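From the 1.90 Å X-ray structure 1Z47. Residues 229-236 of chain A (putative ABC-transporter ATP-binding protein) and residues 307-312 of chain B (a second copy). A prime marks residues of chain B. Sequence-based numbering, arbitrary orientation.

Chain A (229-236) TPEEVYEK
Chain B 307-312: AFKGSY

This is a small apolar contact, built around two aromatic rings, in which one short helix of chain A packs on the end of a strand and the following turn of chain B without any hydrogen bond between them. Together the stretches bury 286 Å².

Residues 230-235 are helical. Thr229 (chi1 p) caps the helix: Glu232 N donates to Thr229 OG1 at 2.9 Å, and Thr229 N donates to Glu232 OE2 at 2.8 Å. Backbone bonds follow, including Val233 N to Thr229 O at 2.9 Å and Glu235 N to Glu231 O at 2.8 Å. In chain B the strand ends at Phe308′. Lys309′ has phi/psi -115/17, and its CA-to-CB bond points away from the helix. Gly310′ follows at 98/-86.

The register sets Glu231 CA 5.9 Å from Phe308′ CA and Tyr234 CA 6.7 Å from Gly310′ CA. Phe308′ points toward the helix (chi1 180°, chi2 65°) and is the most covered residue, at 116 Å². Over one face of its ring lies Glu231 CG, 4.2 Å from the centroid. Glu231 is extended (chi1 t, chi2 t), so its methylenes serve the contact while its carboxylate bonds elsewhere in the structure. Pro230 CB lies 4.4 Å from Phe308′ CB and 3.7 Å from Phe308′ O, which is buried without a partner.

Tyr234 (chi1 -174°, chi2 96°) also points across. The edge of Phe308′ meets its face, offset, with centroids 5.3 Å apart and planes at 81°; Tyr234 CD2 is 3.5 Å from Phe308′ CE2. Gly310′ CA sits over a face of Tyr234, 3.3 Å from Tyr234 CZ. Glycine fits here: a CB would come 2.6 Å from Tyr234 CE1, and the backbone angles alone call for glycine. Glu235 (chi1 m, chi2 m) brings OE2 to 3.6 Å from Phe308′ CZ.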

# COMPACT_ATOMS: atom_id res chain seq x y z
N THR A 229 -5.35 -11.95 -16.72
CA THR A 229 -6.14 -11.78 -15.52
C THR A 229 -5.25 -11.82 -14.30
O THR A 229 -4.11 -12.27 -14.37
CB THR A 229 -7.14 -12.91 -15.34
OG1 THR A 229 -6.42 -14.11 -15.07
CG2 THR A 229 -8.01 -13.08 -16.60
N PRO A 230 -5.76 -11.36 -13.15
CA PRO A 230 -4.99 -11.35 -11.90
C PRO A 230 -4.41 -12.73 -11.62
O PRO A 230 -3.25 -12.88 -11.23
CB PRO A 230 -6.04 -10.95 -10.86
CG PRO A 230 -6.85 -9.95 -11.61
CD PRO A 230 -7.04 -10.65 -12.96
N GLU A 231 -5.23 -13.76 -11.81
CA GLU A 231 -4.78 -15.11 -11.56
C GLU A 231 -3.71 -15.48 -12.58
O GLU A 231 -2.69 -16.06 -12.22
CB GLU A 231 -5.93 -16.10 -11.62
CG GLU A 231 -5.52 -17.47 -11.10
CD GLU A 231 -6.64 -18.48 -11.13
OE1 GLU A 231 -6.35 -19.68 -10.87
OE2 GLU A 231 -7.79 -18.09 -11.41
N GLU A 232 -3.94 -15.11 -13.84
CA GLU A 232 -2.98 -15.41 -14.88
C GLU A 232 -1.60 -14.83 -14.55
O GLU A 232 -0.62 -15.58 -14.47
CB GLU A 232 -3.49 -14.88 -16.23
CG GLU A 232 -4.46 -15.86 -16.89
CD GLU A 232 -5.19 -15.32 -18.12
OE1 GLU A 232 -5.96 -16.11 -18.72
OE2 GLU A 232 -5.02 -14.14 -18.48
N VAL A 233 -1.53 -13.52 -14.33
CA VAL A 233 -0.24 -12.89 -14.04
C VAL A 233 0.41 -13.35 -12.74
O VAL A 233 1.64 -13.32 -12.63
CB VAL A 233 -0.32 -11.35 -14.06
CG1 VAL A 233 -0.68 -10.89 -15.46
CG2 VAL A 233 -1.34 -10.86 -13.03
N TYR A 234 -0.39 -13.81 -11.78
CA TYR A 234 0.14 -14.27 -10.50
C TYR A 234 0.59 -15.73 -10.51
O TYR A 234 1.66 -16.07 -9.99
CB TYR A 234 -0.91 -14.10 -9.39
CG TYR A 234 -0.42 -14.42 -7.98
CD1 TYR A 234 0.03 -13.41 -7.11
CD2 TYR A 234 -0.44 -15.73 -7.49
CE1 TYR A 234 0.45 -13.71 -5.81
CE2 TYR A 234 -0.03 -16.03 -6.20
CZ TYR A 234 0.42 -15.02 -5.36
OH TYR A 234 0.79 -15.34 -4.08
N GLU A 235 -0.24 -16.60 -11.07
CA GLU A 235 0.07 -18.03 -11.10
C GLU A 235 0.86 -18.48 -12.32
O GLU A 235 1.61 -19.45 -12.23
CB GLU A 235 -1.22 -18.84 -10.96
CG GLU A 235 -1.96 -18.58 -9.64
CD GLU A 235 -1.25 -19.14 -8.41
OE1 GLU A 235 -0.00 -19.24 -8.41
OE2 GLU A 235 -1.95 -19.47 -7.43
N LYS A 236 0.71 -17.78 -13.44
CA LYS A 236 1.40 -18.11 -14.68
C LYS A 236 2.18 -16.91 -15.25
O LYS A 236 1.94 -16.47 -16.38
CB LYS A 236 0.40 -18.65 -15.71
CG LYS A 236 -0.34 -19.89 -15.19
CD LYS A 236 -1.23 -20.54 -16.26
CE LYS A 236 -2.54 -19.79 -16.46
NZ LYS A 236 -3.39 -20.37 -17.54
N ALA B 307 -12.11 -11.35 -6.55
CA ALA B 307 -10.83 -10.90 -7.11
C ALA B 307 -9.73 -11.76 -6.49
O ALA B 307 -9.61 -11.86 -5.28
CB ALA B 307 -10.58 -9.41 -6.80
N PHE B 308 -8.94 -12.40 -7.35
CA PHE B 308 -7.86 -13.24 -6.90
C PHE B 308 -6.72 -12.37 -6.40
O PHE B 308 -6.16 -11.59 -7.18
CB PHE B 308 -7.37 -14.12 -8.05
CG PHE B 308 -6.25 -15.03 -7.67
CD1 PHE B 308 -6.45 -16.05 -6.74
CD2 PHE B 308 -4.97 -14.83 -8.18
CE1 PHE B 308 -5.39 -16.85 -6.32
CE2 PHE B 308 -3.90 -15.64 -7.75
CZ PHE B 308 -4.11 -16.64 -6.83
N LYS B 309 -6.32 -12.51 -5.15
CA LYS B 309 -5.24 -11.66 -4.66
C LYS B 309 -3.97 -12.41 -4.28
O LYS B 309 -3.10 -11.88 -3.59
CB LYS B 309 -5.75 -10.79 -3.51
CG LYS B 309 -6.91 -9.87 -3.97
CD LYS B 309 -7.20 -8.78 -2.97
CE LYS B 309 -6.08 -7.76 -2.94
NZ LYS B 309 -6.30 -6.78 -1.86
N GLY B 310 -3.85 -13.65 -4.74
CA GLY B 310 -2.67 -14.45 -4.46
C GLY B 310 -2.83 -15.43 -3.32
O GLY B 310 -3.15 -16.59 -3.53
N SER B 311 -2.59 -14.95 -2.11
CA SER B 311 -2.71 -15.77 -0.91
C SER B 311 -4.17 -16.00 -0.53
O SER B 311 -4.47 -16.83 0.33
CB SER B 311 -2.02 -15.08 0.27
OG SER B 311 -2.47 -15.63 1.49
N TYR B 312 -5.07 -15.26 -1.17
CA TYR B 312 -6.50 -15.39 -0.87
C TYR B 312 -7.30 -14.72 -1.96
O TYR B 312 -6.78 -13.91 -2.73
CB TYR B 312 -6.81 -14.72 0.48
CG TYR B 312 -6.75 -13.21 0.44
CD1 TYR B 312 -7.86 -12.46 0.06
CD2 TYR B 312 -5.55 -12.53 0.72
CE1 TYR B 312 -7.79 -11.07 -0.06
CE2 TYR B 312 -5.47 -11.12 0.59
CZ TYR B 312 -6.60 -10.41 0.20
OH TYR B 312 -6.55 -9.04 0.04